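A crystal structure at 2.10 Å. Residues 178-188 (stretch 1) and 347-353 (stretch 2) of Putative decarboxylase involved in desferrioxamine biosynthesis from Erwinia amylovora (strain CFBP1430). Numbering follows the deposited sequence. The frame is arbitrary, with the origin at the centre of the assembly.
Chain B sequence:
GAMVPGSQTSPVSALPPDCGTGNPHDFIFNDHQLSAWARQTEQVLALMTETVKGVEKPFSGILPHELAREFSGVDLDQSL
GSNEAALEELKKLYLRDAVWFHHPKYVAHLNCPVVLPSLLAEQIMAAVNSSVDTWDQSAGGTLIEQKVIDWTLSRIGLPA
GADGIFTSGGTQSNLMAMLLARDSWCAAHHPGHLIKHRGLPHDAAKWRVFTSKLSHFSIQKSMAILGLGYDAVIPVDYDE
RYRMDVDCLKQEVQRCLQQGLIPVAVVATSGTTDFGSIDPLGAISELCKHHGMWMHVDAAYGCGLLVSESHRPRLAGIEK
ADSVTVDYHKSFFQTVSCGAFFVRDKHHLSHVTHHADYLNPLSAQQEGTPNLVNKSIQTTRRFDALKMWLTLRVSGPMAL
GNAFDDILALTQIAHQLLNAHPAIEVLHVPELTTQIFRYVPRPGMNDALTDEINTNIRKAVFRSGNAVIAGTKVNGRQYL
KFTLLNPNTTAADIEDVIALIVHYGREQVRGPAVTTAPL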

# COMPACT_ATOMS: atom_id res chain seq x y z
N MET B 178 5.72 -12.37 -10.05
CA MET B 178 7.03 -12.75 -10.54
C MET B 178 7.88 -13.38 -9.41
O MET B 178 8.74 -14.21 -9.67
N LEU B 179 7.58 -13.03 -8.15
CA LEU B 179 8.26 -13.57 -7.02
C LEU B 179 7.94 -15.09 -6.90
O LEU B 179 8.86 -15.92 -6.83
N LEU B 180 6.65 -15.40 -6.92
CA LEU B 180 6.17 -16.76 -6.90
C LEU B 180 6.66 -17.53 -8.12
O LEU B 180 7.12 -18.63 -7.95
N ALA B 181 6.61 -16.95 -9.31
CA ALA B 181 7.10 -17.66 -10.52
C ALA B 181 8.54 -18.00 -10.36
O ALA B 181 8.91 -19.12 -10.60
N ARG B 182 9.36 -17.02 -10.02
CA ARG B 182 10.76 -17.20 -9.69
C ARG B 182 10.96 -18.28 -8.64
O ARG B 182 11.67 -19.26 -8.91
N ASP B 183 10.38 -18.09 -7.44
CA ASP B 183 10.59 -19.08 -6.36
C ASP B 183 10.01 -20.45 -6.60
O ASP B 183 10.68 -21.43 -6.32
N SER B 184 8.81 -20.55 -7.15
CA SER B 184 8.28 -21.91 -7.47
C SER B 184 9.11 -22.69 -8.49
O SER B 184 9.21 -23.95 -8.42
N TRP B 185 9.68 -21.98 -9.46
CA TRP B 185 10.53 -22.59 -10.47
C TRP B 185 11.77 -23.13 -9.79
O TRP B 185 12.15 -24.28 -10.00
N CYS B 186 12.42 -22.29 -8.98
CA CYS B 186 13.58 -22.74 -8.23
C CYS B 186 13.33 -23.99 -7.36
O CYS B 186 14.22 -24.83 -7.26
N ALA B 187 12.14 -24.11 -6.75
CA ALA B 187 11.81 -25.30 -5.90
C ALA B 187 11.53 -26.63 -6.64
O ALA B 187 11.64 -27.74 -6.07
N ALA B 188 11.14 -26.52 -7.90
CA ALA B 188 10.79 -27.69 -8.66
C ALA B 188 12.03 -28.16 -9.39
O ALA B 188 12.16 -29.34 -9.65
N HIS B 347 -0.44 -23.08 -1.90
CA HIS B 347 0.87 -23.48 -1.42
C HIS B 347 2.00 -22.62 -1.95
O HIS B 347 3.04 -22.59 -1.30
N HIS B 348 1.83 -21.95 -3.10
CA HIS B 348 2.91 -21.14 -3.65
C HIS B 348 3.10 -19.89 -2.80
O HIS B 348 4.23 -19.39 -2.74
N LEU B 349 2.03 -19.42 -2.16
CA LEU B 349 2.08 -18.29 -1.24
C LEU B 349 3.02 -18.58 -0.09
O LEU B 349 3.58 -17.64 0.51
N SER B 350 3.27 -19.87 0.21
CA SER B 350 4.27 -20.19 1.24
C SER B 350 5.61 -19.46 0.97
O SER B 350 6.27 -19.02 1.92
N HIS B 351 5.99 -19.24 -0.30
CA HIS B 351 7.27 -18.50 -0.51
C HIS B 351 7.31 -17.10 0.17
O HIS B 351 8.36 -16.59 0.44
N VAL B 352 6.17 -16.49 0.45
CA VAL B 352 6.16 -15.17 1.07
C VAL B 352 6.13 -15.15 2.62
O VAL B 352 6.46 -14.11 3.21
N THR B 353 5.75 -16.24 3.28
CA THR B 353 5.72 -16.27 4.77
C THR B 353 6.96 -16.90 5.39
O THR B 353 7.76 -17.50 4.69

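Stretch 1 is a continuous helix, and stretch 2 is a short turn-rich segment with a 3-10 portion at 350-352. No hydrogen bond crosses between them; the contact is mainly side-chain packing, with a few backbone atoms taking part. It buries 382 Å² in all.

Met178 makes no contact with stretch 2. Leu179 points toward it, with chi1 t and chi2 p. Its CD2 lies 3.9 Å from Val352 CG2. Leu180 starts sideways, but its end comes nearer, with chi1 at -87° and chi2 p. It touches three residues of stretch 2: Leu180 CG is 3.7 Å from His348 O, CD2 is 3.9 Å from His348 CB and 4.1 Å from Leu349 CD2, and CD1 is 4.0 Å from Val352 CG2. Leu349 CB points away, yet the end of that side chain (m, t) comes back within reach. Val352 has chi1 t, and its CG2 meets Leu179 and Leu180.

Ala181 is out of reach. Arg182 does not touch stretch 2 either. It forms a salt bridge with Asp183, NE to OD1 at 2.7 Å, and NH2 also donates to OD1 at 2.8 Å. Asp183 (chi1 m) points toward stretch 2. Its OD1 is held by Arg182. Separately, Asp183 CB lies over the face of the His351 ring, a CH-pi contact with CB 3.7 Å from the ring centroid.

Ser184 has chi1 p. Its OG lies near the helix carbonyls Leu180 O and Ala181 O, while its CB sits 3.9 Å from His348 CD2. Its backbone N lies over the same face of His351 as Asp183 CB. His348 and His351 both point toward the helix, each with chi1 m. Trp185 and Cys186 make no contact. Ala187 points toward stretch 2, and its CB meets the His351 ring edge, 4.2 Å from CE1. Ala188 is out of reach.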

# COMPACT_ATOMS: atom_id res chain seq x y z
CB MET B 178 7.73 -11.55 -11.17
CG MET B 178 6.97 -10.92 -12.34
SD MET B 178 6.57 -12.09 -13.65
CE MET B 178 8.09 -12.65 -14.20
CB LEU B 179 7.92 -12.81 -5.76
CG LEU B 179 8.42 -13.31 -4.39
CD1 LEU B 179 9.91 -13.53 -4.26
CD2 LEU B 179 7.92 -12.31 -3.36
CB LEU B 180 4.65 -16.84 -6.78
CG LEU B 180 4.11 -16.84 -5.36
CD1 LEU B 180 4.60 -15.64 -4.59
CD2 LEU B 180 2.60 -16.88 -5.30
CB ALA B 181 6.92 -16.85 -11.79
CB ARG B 182 11.39 -15.90 -9.18
CG ARG B 182 12.89 -15.96 -8.97
CD ARG B 182 13.39 -14.78 -8.16
NE ARG B 182 12.99 -14.94 -6.75
CZ ARG B 182 13.29 -14.11 -5.76
NH1 ARG B 182 14.02 -13.01 -5.95
NH2 ARG B 182 12.87 -14.39 -4.54
CB ASP B 183 10.16 -18.58 -4.99
CG ASP B 183 11.03 -17.45 -4.48
OD1 ASP B 183 11.84 -16.90 -5.24
OD2 ASP B 183 10.88 -17.10 -3.32
CB SER B 184 6.89 -21.83 -8.01
OG SER B 184 6.95 -21.27 -9.31
CB TRP B 185 10.95 -21.62 -11.56
CG TRP B 185 11.87 -22.26 -12.56
CD1 TRP B 185 13.22 -22.41 -12.46
CD2 TRP B 185 11.50 -22.87 -13.80
NE1 TRP B 185 13.72 -23.05 -13.56
CE2 TRP B 185 12.69 -23.37 -14.40
CE3 TRP B 185 10.28 -23.05 -14.47
CZ2 TRP B 185 12.69 -24.03 -15.63
CZ3 TRP B 185 10.28 -23.71 -15.69
CH2 TRP B 185 11.49 -24.19 -16.27
CB CYS B 186 14.16 -21.65 -7.34
SG CYS B 186 15.76 -22.16 -6.67
CB ALA B 187 10.63 -24.97 -5.00
CB ALA B 188 9.61 -27.39 -9.59
CB HIS B 347 1.17 -24.97 -1.66
CG HIS B 347 0.23 -25.88 -0.91
ND1 HIS B 347 0.30 -26.09 0.45
CD2 HIS B 347 -0.82 -26.63 -1.34
CE1 HIS B 347 -0.66 -26.91 0.83
NE2 HIS B 347 -1.34 -27.26 -0.24
CB HIS B 348 2.72 -20.75 -5.11
CG HIS B 348 2.73 -21.90 -6.06
ND1 HIS B 348 1.74 -22.07 -7.00
CD2 HIS B 348 3.62 -22.92 -6.25
CE1 HIS B 348 1.99 -23.15 -7.71
NE2 HIS B 348 3.11 -23.70 -7.26
CB LEU B 349 0.66 -17.85 -0.76
CG LEU B 349 -0.23 -17.17 -1.86
CD1 LEU B 349 -1.69 -17.13 -1.51
CD2 LEU B 349 0.20 -15.76 -2.21
CB SER B 350 4.42 -21.72 1.47
OG SER B 350 5.43 -22.34 0.68
CB HIS B 351 7.69 -18.45 -2.00
CG HIS B 351 7.92 -19.81 -2.59
ND1 HIS B 351 9.07 -20.53 -2.35
CD2 HIS B 351 7.12 -20.61 -3.33
CE1 HIS B 351 8.96 -21.73 -2.91
NE2 HIS B 351 7.78 -21.80 -3.51
CB VAL B 352 5.03 -14.35 0.44
CG1 VAL B 352 4.81 -13.07 1.19
CG2 VAL B 352 5.35 -14.05 -1.02
CB THR B 353 4.45 -16.97 5.29
OG1 THR B 353 4.36 -16.85 6.72
CG2 THR B 353 4.37 -18.45 4.87